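Fructooligosaccharide ABC transporter substrate-binding protein FusA (Streptococcus pneumoniae, PDB 5G5Y) binds short- and long-chain fructooligosaccharides, but not sucrose, with a preference for tetrasaccharides and larger, for import by the ABC transporter FusABC-MsmK. Local coordinates at residues K6-S11 and E47-D52; D89-N94 and N318-A323; Y117-I122 and A328-L333. One frame throughout, in Å; residues are numbered along the deposited sequence.

Contact 1: K6-S11 and E47-D52. With ZN (zinc ion), chain I.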
# COMPACT_ATOMS: atom_id res chain seq x y z
N LYS A 6 20.77 -2.33 23.52
CA LYS A 6 21.34 -2.67 22.20
C LYS A 6 20.22 -3.03 21.24
O LYS A 6 19.51 -4.00 21.48
CB LYS A 6 22.27 -3.88 22.28
CG LYS A 6 23.56 -3.63 23.03
CD LYS A 6 24.41 -4.90 23.17
CE LYS A 6 24.83 -5.54 21.84
NZ LYS A 6 25.60 -4.64 20.92
N PHE A 7 20.09 -2.27 20.17
CA PHE A 7 19.06 -2.48 19.16
C PHE A 7 19.72 -2.78 17.82
O PHE A 7 20.59 -2.03 17.38
CB PHE A 7 18.19 -1.23 18.95
CG PHE A 7 17.26 -0.88 20.09
CD1 PHE A 7 16.97 -1.77 21.12
CD2 PHE A 7 16.55 0.32 20.05
CE1 PHE A 7 16.09 -1.42 22.14
CE2 PHE A 7 15.69 0.67 21.07
CZ PHE A 7 15.44 -0.22 22.11
N MET A 8 19.24 -3.83 17.14
CA MET A 8 19.53 -4.01 15.70
C MET A 8 18.54 -3.14 14.94
O MET A 8 17.37 -3.01 15.36
CB MET A 8 19.36 -5.45 15.30
CG MET A 8 19.74 -5.78 13.84
SD MET A 8 19.07 -7.35 13.31
CE MET A 8 19.68 -8.49 14.52
N THR A 9 18.98 -2.52 13.85
CA THR A 9 18.09 -1.70 13.04
C THR A 9 18.41 -1.80 11.55
O THR A 9 19.46 -2.31 11.17
CB THR A 9 18.09 -0.23 13.52
OG1 THR A 9 17.01 0.49 12.90
CG2 THR A 9 19.41 0.49 13.25
N ALA A 10 17.47 -1.32 10.76
CA ALA A 10 17.60 -1.20 9.33
C ALA A 10 17.49 0.29 8.97
O ALA A 10 16.61 1.02 9.46
CB ALA A 10 16.49 -1.98 8.65
N SER A 11 18.36 0.76 8.12
CA SER A 11 18.30 2.14 7.64
C SER A 11 18.78 2.24 6.21
O SER A 11 19.41 1.34 5.69
CB SER A 11 19.10 3.08 8.55
OG SER A 11 20.50 2.80 8.50
N GLU A 47 18.82 -10.87 5.67
CA GLU A 47 19.85 -11.90 5.78
C GLU A 47 20.78 -11.71 6.99
O GLU A 47 21.07 -12.67 7.71
CB GLU A 47 20.71 -12.05 4.51
CG GLU A 47 21.51 -13.36 4.53
CD GLU A 47 20.67 -14.55 5.02
OE1 GLU A 47 19.66 -14.83 4.34
OE2 GLU A 47 20.96 -15.15 6.11
N LYS A 48 21.21 -10.48 7.21
CA LYS A 48 22.10 -10.17 8.32
C LYS A 48 21.40 -10.41 9.66
O LYS A 48 21.97 -11.01 10.57
CB LYS A 48 22.64 -8.76 8.17
CG LYS A 48 23.62 -8.64 6.98
CD LYS A 48 24.04 -7.22 6.71
CE LYS A 48 25.06 -7.12 5.57
NZ LYS A 48 25.20 -5.69 5.18
N ARG A 49 20.13 -10.00 9.76
CA ARG A 49 19.30 -10.31 10.92
C ARG A 49 19.15 -11.80 11.16
O ARG A 49 19.38 -12.28 12.26
CB ARG A 49 17.92 -9.65 10.77
CG ARG A 49 16.97 -9.97 11.92
CD ARG A 49 15.52 -9.82 11.54
NE ARG A 49 15.20 -10.73 10.47
CZ ARG A 49 14.33 -10.53 9.50
NH1 ARG A 49 13.59 -9.44 9.45
NH2 ARG A 49 14.18 -11.47 8.56
N ASN A 50 18.83 -12.56 10.10
CA ASN A 50 18.68 -14.02 10.24
C ASN A 50 19.97 -14.75 10.69
O ASN A 50 19.90 -15.69 11.50
CB ASN A 50 18.12 -14.64 8.94
CG ASN A 50 16.69 -14.19 8.62
OD1 ASN A 50 15.96 -13.65 9.48
ND2 ASN A 50 16.31 -14.35 7.37
N LEU A 51 21.13 -14.28 10.23
CA LEU A 51 22.42 -14.84 10.69
C LEU A 51 22.68 -14.57 12.17
O LEU A 51 23.16 -15.45 12.90
CB LEU A 51 23.60 -14.31 9.88
CG LEU A 51 23.78 -14.94 8.51
CD1 LEU A 51 24.77 -14.13 7.70
CD2 LEU A 51 24.21 -16.39 8.62
N ASP A 52 22.32 -13.37 12.61
CA ASP A 52 22.39 -13.04 14.04
C ASP A 52 21.49 -13.91 14.91
O ASP A 52 21.93 -14.37 15.97
CB ASP A 52 22.09 -11.53 14.25
CG ASP A 52 23.21 -10.67 13.77
OD1 ASP A 52 24.25 -11.27 13.45
OD2 ASP A 52 23.10 -9.43 13.69
ZN ZN I . 25.88 -10.65 12.31
O HOH W 1 24.79 -10.72 10.57
O HOH W 2 26.84 -10.41 14.23
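Met8, on strand 3-10, packs its thioether against helix 45-55, meeting Arg49 and Asp52. The apolar part is carried by the sulfur. Met8 SD lies 3.6 Å from Arg49 CB, and the two side chains cross at about a right angle. With CG anti to the backbone N (chi1 -175°), Met8 reaches out to the helix. A bend at chi3 then turns the methyl to Asp52, with Met8 CE 3.6 Å from Asp52 OD2.

The guanidinium end of Arg49 leads away from Met8. Arg49 NE and NH2 both donate to Asn50 OD1, at 3.2 and 3.0 Å. Asn50 OD1 lies in the guanidinium plane and is gripped side-on. Arg49 NH1 makes a salt bridge to Asp65.

At the end of 47-52, Asp52 OD1 binds a zinc ion at 2.1 Å, and Asp52 OD2 is hydrogen-bonded to Tyr41 OH. Two waters and one atom from outside the two segments complete the zinc's ligands. One water donates to Lys48 O.

Helix 45-55 links strands 34-41 and 61-63, both parallel to strand 3-10 between them. This is a beta-alpha-beta crossover, its helix packed on the central strand through Met8.

Contact 2: D89-N94 and N318-A323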
# COMPACT_ATOMS: atom_id res chain seq x y z
N ASP A 89 0.01 -2.85 28.28
CA ASP A 89 -0.91 -2.50 29.33
C ASP A 89 -0.24 -1.78 30.51
O ASP A 89 -0.77 -0.81 31.01
CB ASP A 89 -1.59 -3.79 29.83
CG ASP A 89 -2.78 -3.50 30.73
OD1 ASP A 89 -3.67 -2.70 30.33
OD2 ASP A 89 -2.84 -4.08 31.82
N LYS A 90 0.90 -2.27 30.95
CA LYS A 90 1.55 -1.74 32.16
C LYS A 90 2.32 -0.44 31.91
O LYS A 90 2.37 0.42 32.78
CB LYS A 90 2.56 -2.74 32.71
CG LYS A 90 1.98 -3.90 33.49
CD LYS A 90 3.11 -4.62 34.21
CE LYS A 90 2.94 -6.12 34.24
NZ LYS A 90 1.96 -6.53 35.28
N TYR A 91 2.93 -0.32 30.74
CA TYR A 91 3.98 0.71 30.55
C TYR A 91 3.82 1.63 29.35
O TYR A 91 4.72 2.47 29.10
CB TYR A 91 5.36 0.05 30.45
CG TYR A 91 5.72 -0.87 31.61
CD1 TYR A 91 5.68 -0.41 32.94
CD2 TYR A 91 6.13 -2.17 31.38
CE1 TYR A 91 6.01 -1.26 34.00
CE2 TYR A 91 6.44 -3.03 32.44
CZ TYR A 91 6.37 -2.55 33.74
OH TYR A 91 6.71 -3.42 34.75
N MET A 92 2.76 1.45 28.56
CA MET A 92 2.74 2.12 27.25
C MET A 92 1.46 2.95 27.02
O MET A 92 0.65 2.61 26.15
CB MET A 92 3.02 1.12 26.15
CG MET A 92 4.29 0.31 26.34
SD MET A 92 4.58 -0.79 24.93
CE MET A 92 5.13 0.40 23.69
N PRO A 93 1.28 4.04 27.82
CA PRO A 93 0.06 4.86 27.68
C PRO A 93 -0.16 5.50 26.28
O PRO A 93 -1.33 5.70 25.88
CB PRO A 93 0.22 5.96 28.76
CG PRO A 93 1.70 6.05 28.96
CD PRO A 93 2.22 4.65 28.78
N ASN A 94 0.90 5.89 25.56
CA ASN A 94 0.70 6.45 24.21
C ASN A 94 0.07 5.42 23.27
O ASN A 94 -0.88 5.70 22.58
CB ASN A 94 2.00 7.04 23.59
CG ASN A 94 2.58 8.19 24.40
OD1 ASN A 94 1.84 8.98 24.97
ND2 ASN A 94 3.90 8.29 24.44
N ASN A 318 15.62 -5.81 30.42
CA ASN A 318 15.22 -4.46 30.79
C ASN A 318 13.89 -4.18 30.08
O ASN A 318 13.78 -3.23 29.30
CB ASN A 318 16.25 -3.44 30.30
CG ASN A 318 17.57 -3.57 30.96
OD1 ASN A 318 18.53 -4.09 30.38
ND2 ASN A 318 17.67 -3.08 32.18
N LEU A 319 12.90 -5.02 30.35
CA LEU A 319 11.63 -4.95 29.62
C LEU A 319 10.86 -3.68 29.83
O LEU A 319 10.28 -3.13 28.87
CB LEU A 319 10.78 -6.17 29.91
CG LEU A 319 11.37 -7.47 29.38
CD1 LEU A 319 10.46 -8.64 29.77
CD2 LEU A 319 11.57 -7.46 27.87
N GLU A 320 10.84 -3.19 31.08
CA GLU A 320 10.13 -1.97 31.38
C GLU A 320 10.77 -0.79 30.68
O GLU A 320 10.06 0.06 30.07
CB GLU A 320 10.03 -1.74 32.90
CG GLU A 320 9.44 -0.39 33.27
CD GLU A 320 9.35 -0.20 34.79
OE1 GLU A 320 9.67 -1.15 35.52
OE2 GLU A 320 8.92 0.88 35.22
N LEU A 321 12.09 -0.69 30.78
CA LEU A 321 12.83 0.38 30.09
C LEU A 321 12.54 0.33 28.57
O LEU A 321 12.32 1.34 27.94
CB LEU A 321 14.33 0.21 30.29
CG LEU A 321 15.20 1.38 29.83
CD1 LEU A 321 14.91 2.62 30.66
CD2 LEU A 321 16.65 0.95 29.99
N THR A 322 12.62 -0.87 28.01
CA THR A 322 12.42 -1.06 26.55
C THR A 322 11.00 -0.62 26.15
O THR A 322 10.85 0.13 25.17
CB THR A 322 12.68 -2.52 26.16
OG1 THR A 322 14.03 -2.86 26.46
CG2 THR A 322 12.47 -2.79 24.67
N ALA A 323 9.99 -1.06 26.90
CA ALA A 323 8.59 -0.71 26.60
C ALA A 323 8.34 0.79 26.66
O ALA A 323 7.66 1.33 25.81
CB ALA A 323 7.63 -1.44 27.53
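Tyr91 lays one face of its ring over the side chain of Glu320. Glu320 CG sits 3.7 Å from the ring centroid and 13° off the ring normal, a CH-pi contact over the face. The carboxylate is stacked on the ring, with the two planes 6° apart. Its carbon comes close to one side of the ring, with Glu320 CD 3.6 Å from Tyr91 CE1. Glu320 has CG anti to its own N (chi1 173°) and is extended beyond it, which carries the chain across the ring. The polar end of Glu320 is held within its own helix, where OE2 forms a salt bridge with Lys324.

The opposite face of the Tyr91 ring is covered by Lys90 CB. The ring is thus held between an aliphatic carbon of its own helix and one of helix 319-329.

Ala323, one helical turn after Glu320, faces the same neighbours. Its CB lies 4.0 Å from Tyr91 CB and 4.0 Å from Met92 CG. The Met92 chain bends at chi3, and its methyl approaches the backbone, with Met92 CE 3.4 Å from Ala323 O. This part is buried, whereas Glu320 is exposed.

Met92 is the first residue after helix 85-91 and the N-cap of helix 93-101. Two residues on, Asn94 N is hydrogen-bonded to Asp327 OD2, a further tie to helix 319-329. The arrangement is a helix-helix junction. The break between two consecutive helices packs against the first turns of a third, which is far away in sequence.

Contact 3: Y117-I122 and A328-L333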
# COMPACT_ATOMS: atom_id res chain seq x y z
N TYR A 117 3.08 -10.02 19.47
CA TYR A 117 4.52 -10.28 19.35
C TYR A 117 5.35 -9.14 18.77
O TYR A 117 6.56 -9.28 18.66
CB TYR A 117 4.75 -11.53 18.49
CG TYR A 117 4.22 -12.78 19.15
CD1 TYR A 117 4.86 -13.32 20.26
CD2 TYR A 117 3.09 -13.43 18.67
CE1 TYR A 117 4.40 -14.48 20.87
CE2 TYR A 117 2.63 -14.61 19.28
CZ TYR A 117 3.29 -15.13 20.38
OH TYR A 117 2.83 -16.27 21.03
N SER A 118 4.71 -8.04 18.36
CA SER A 118 5.43 -7.00 17.66
C SER A 118 4.70 -5.70 17.77
O SER A 118 3.51 -5.68 18.10
CB SER A 118 5.66 -7.38 16.17
OG SER A 118 4.47 -7.47 15.44
N PHE A 119 5.40 -4.61 17.51
CA PHE A 119 4.81 -3.29 17.54
C PHE A 119 4.70 -2.73 16.12
O PHE A 119 5.68 -2.75 15.37
CB PHE A 119 5.66 -2.36 18.39
CG PHE A 119 5.78 -2.81 19.82
CD1 PHE A 119 4.82 -2.44 20.75
CD2 PHE A 119 6.83 -3.58 20.24
CE1 PHE A 119 4.91 -2.84 22.08
CE2 PHE A 119 6.94 -3.98 21.59
CZ PHE A 119 5.99 -3.60 22.50
N PRO A 120 3.52 -2.18 15.76
CA PRO A 120 3.24 -1.88 14.38
C PRO A 120 3.69 -0.49 13.94
O PRO A 120 3.98 0.42 14.77
CB PRO A 120 1.72 -1.96 14.31
CG PRO A 120 1.30 -1.48 15.63
CD PRO A 120 2.28 -2.11 16.57
N TRP A 121 3.81 -0.37 12.64
CA TRP A 121 3.76 0.93 11.93
C TRP A 121 2.32 1.15 11.47
O TRP A 121 1.75 0.30 10.78
CB TRP A 121 4.72 0.91 10.73
CG TRP A 121 4.60 2.04 9.75
CD1 TRP A 121 5.20 3.27 9.84
CD2 TRP A 121 3.94 2.00 8.47
NE1 TRP A 121 4.92 4.01 8.70
CE2 TRP A 121 4.17 3.25 7.84
CE3 TRP A 121 3.20 1.02 7.78
CZ2 TRP A 121 3.66 3.55 6.59
CZ3 TRP A 121 2.69 1.33 6.53
CH2 TRP A 121 2.90 2.59 5.96
N ILE A 122 1.77 2.31 11.83
CA ILE A 122 0.46 2.75 11.42
C ILE A 122 0.60 4.13 10.77
O ILE A 122 1.10 5.08 11.40
CB ILE A 122 -0.52 2.85 12.62
CG1 ILE A 122 -0.75 1.47 13.29
CG2 ILE A 122 -1.85 3.41 12.15
CD1 ILE A 122 -1.30 1.53 14.71
N ALA A 328 7.60 6.05 23.77
CA ALA A 328 7.95 7.42 23.42
C ALA A 328 7.83 7.60 21.88
O ALA A 328 7.55 8.70 21.41
CB ALA A 328 9.32 7.74 23.93
N GLN A 329 8.01 6.51 21.12
CA GLN A 329 7.92 6.58 19.65
C GLN A 329 6.48 6.78 19.18
O GLN A 329 6.28 7.32 18.08
CB GLN A 329 8.51 5.37 18.97
CG GLN A 329 9.83 4.88 19.54
CD GLN A 329 10.85 5.99 19.76
OE1 GLN A 329 11.12 6.78 18.86
NE2 GLN A 329 11.40 6.08 20.98
N TYR A 330 5.51 6.36 20.00
CA TYR A 330 4.08 6.51 19.74
C TYR A 330 3.46 7.83 20.21
O TYR A 330 2.28 8.07 19.96
CB TYR A 330 3.31 5.32 20.35
CG TYR A 330 3.48 4.05 19.60
CD1 TYR A 330 2.88 3.87 18.33
CD2 TYR A 330 4.21 2.99 20.12
CE1 TYR A 330 3.05 2.69 17.62
CE2 TYR A 330 4.35 1.78 19.42
CZ TYR A 330 3.76 1.64 18.17
OH TYR A 330 3.92 0.46 17.47
N ALA A 331 4.22 8.69 20.91
CA ALA A 331 3.78 10.08 21.11
C ALA A 331 3.59 10.69 19.71
O ALA A 331 4.45 10.53 18.84
CB ALA A 331 4.81 10.88 21.92
N PRO A 332 2.45 11.35 19.46
CA PRO A 332 2.10 11.83 18.10
C PRO A 332 3.21 12.63 17.37
O PRO A 332 3.54 12.33 16.22
CB PRO A 332 0.88 12.71 18.35
CG PRO A 332 0.24 12.06 19.53
CD PRO A 332 1.36 11.63 20.42
N LEU A 333 3.80 13.63 18.04
CA LEU A 333 4.89 14.42 17.39
C LEU A 333 6.12 13.57 17.07
O LEU A 333 6.82 13.80 16.07
CB LEU A 333 5.31 15.62 18.24
CG LEU A 333 4.52 16.92 18.02
CD1 LEU A 333 4.93 17.90 19.12
CD2 LEU A 333 4.77 17.57 16.66
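Tyr330 is the main residue of this contact, which joins the end of helix 319-329 to the approach to strand 121-123. That strand is the middle one of a three-stranded mixed sheet, between strands 305-306 and 384-386. The sheet belongs to the alpha/beta fold of this solute-binding protein.

Tyr330 comes directly before Ala331, the N-cap residue of helix 332-340. Its CG is anti to the carbonyl carbon (chi1 -74°), and the ring points its hydroxyl at Phe119 and Pro120. Asn94 and Ile98 of helix 93-101 and Ala385 of strand 384-386 also touch it. Tyr330 is buried, and its hydroxyl needs a partner.

Pro120 provides one through its carbonyl. It is buried and its side chain crosses that of Tyr330 at about a right angle. Pro120 CD comes within 3.2 Å of Tyr330 OH. The nitrogen of Pro120 is near the hydroxyl too, but as a proline nitrogen it carries no N-H, so it cannot donate to the hydroxyl.

Phe119 touches the same hydroxyl from the preceding position, through its methylene: Phe119 CB is 3.4 Å from Tyr330 OH. Both Phe119 CB and Pro120 O lie at the edge of the tyrosine ring, near its plane. The phenylalanine ring itself packs on Met92 and Leu95. The backbone of Phe119 pairs with Lys309, a substrate-binding residue.

Tyr330 OH donates to Pro120 O at 2.7 Å, in the carbonyl plane and on a lone pair, with a C=O...donor angle of 131°.

From the N terminus, strand 3-10 comes first, and contact 1 closes a short loop of 35 residues to helix 45-55. Contacts 2 and 3 begin later, so contact 1 is in series with both. Residues 89-94 and 117-122 meet partners more than 200 residues later, at 318-323 and 328-333. The two long loops cross, since their segments alternate along the chain. Both use helix 319-329, its start in contact 2 and its end in contact 3. They touch directly where Met92 SD packs on Phe119 CE1. Together they tie helices 85-91 and 93-101 and strand 121-123 to this later helix. Contact 1 is about 19 Å from contact 3, centre to centre.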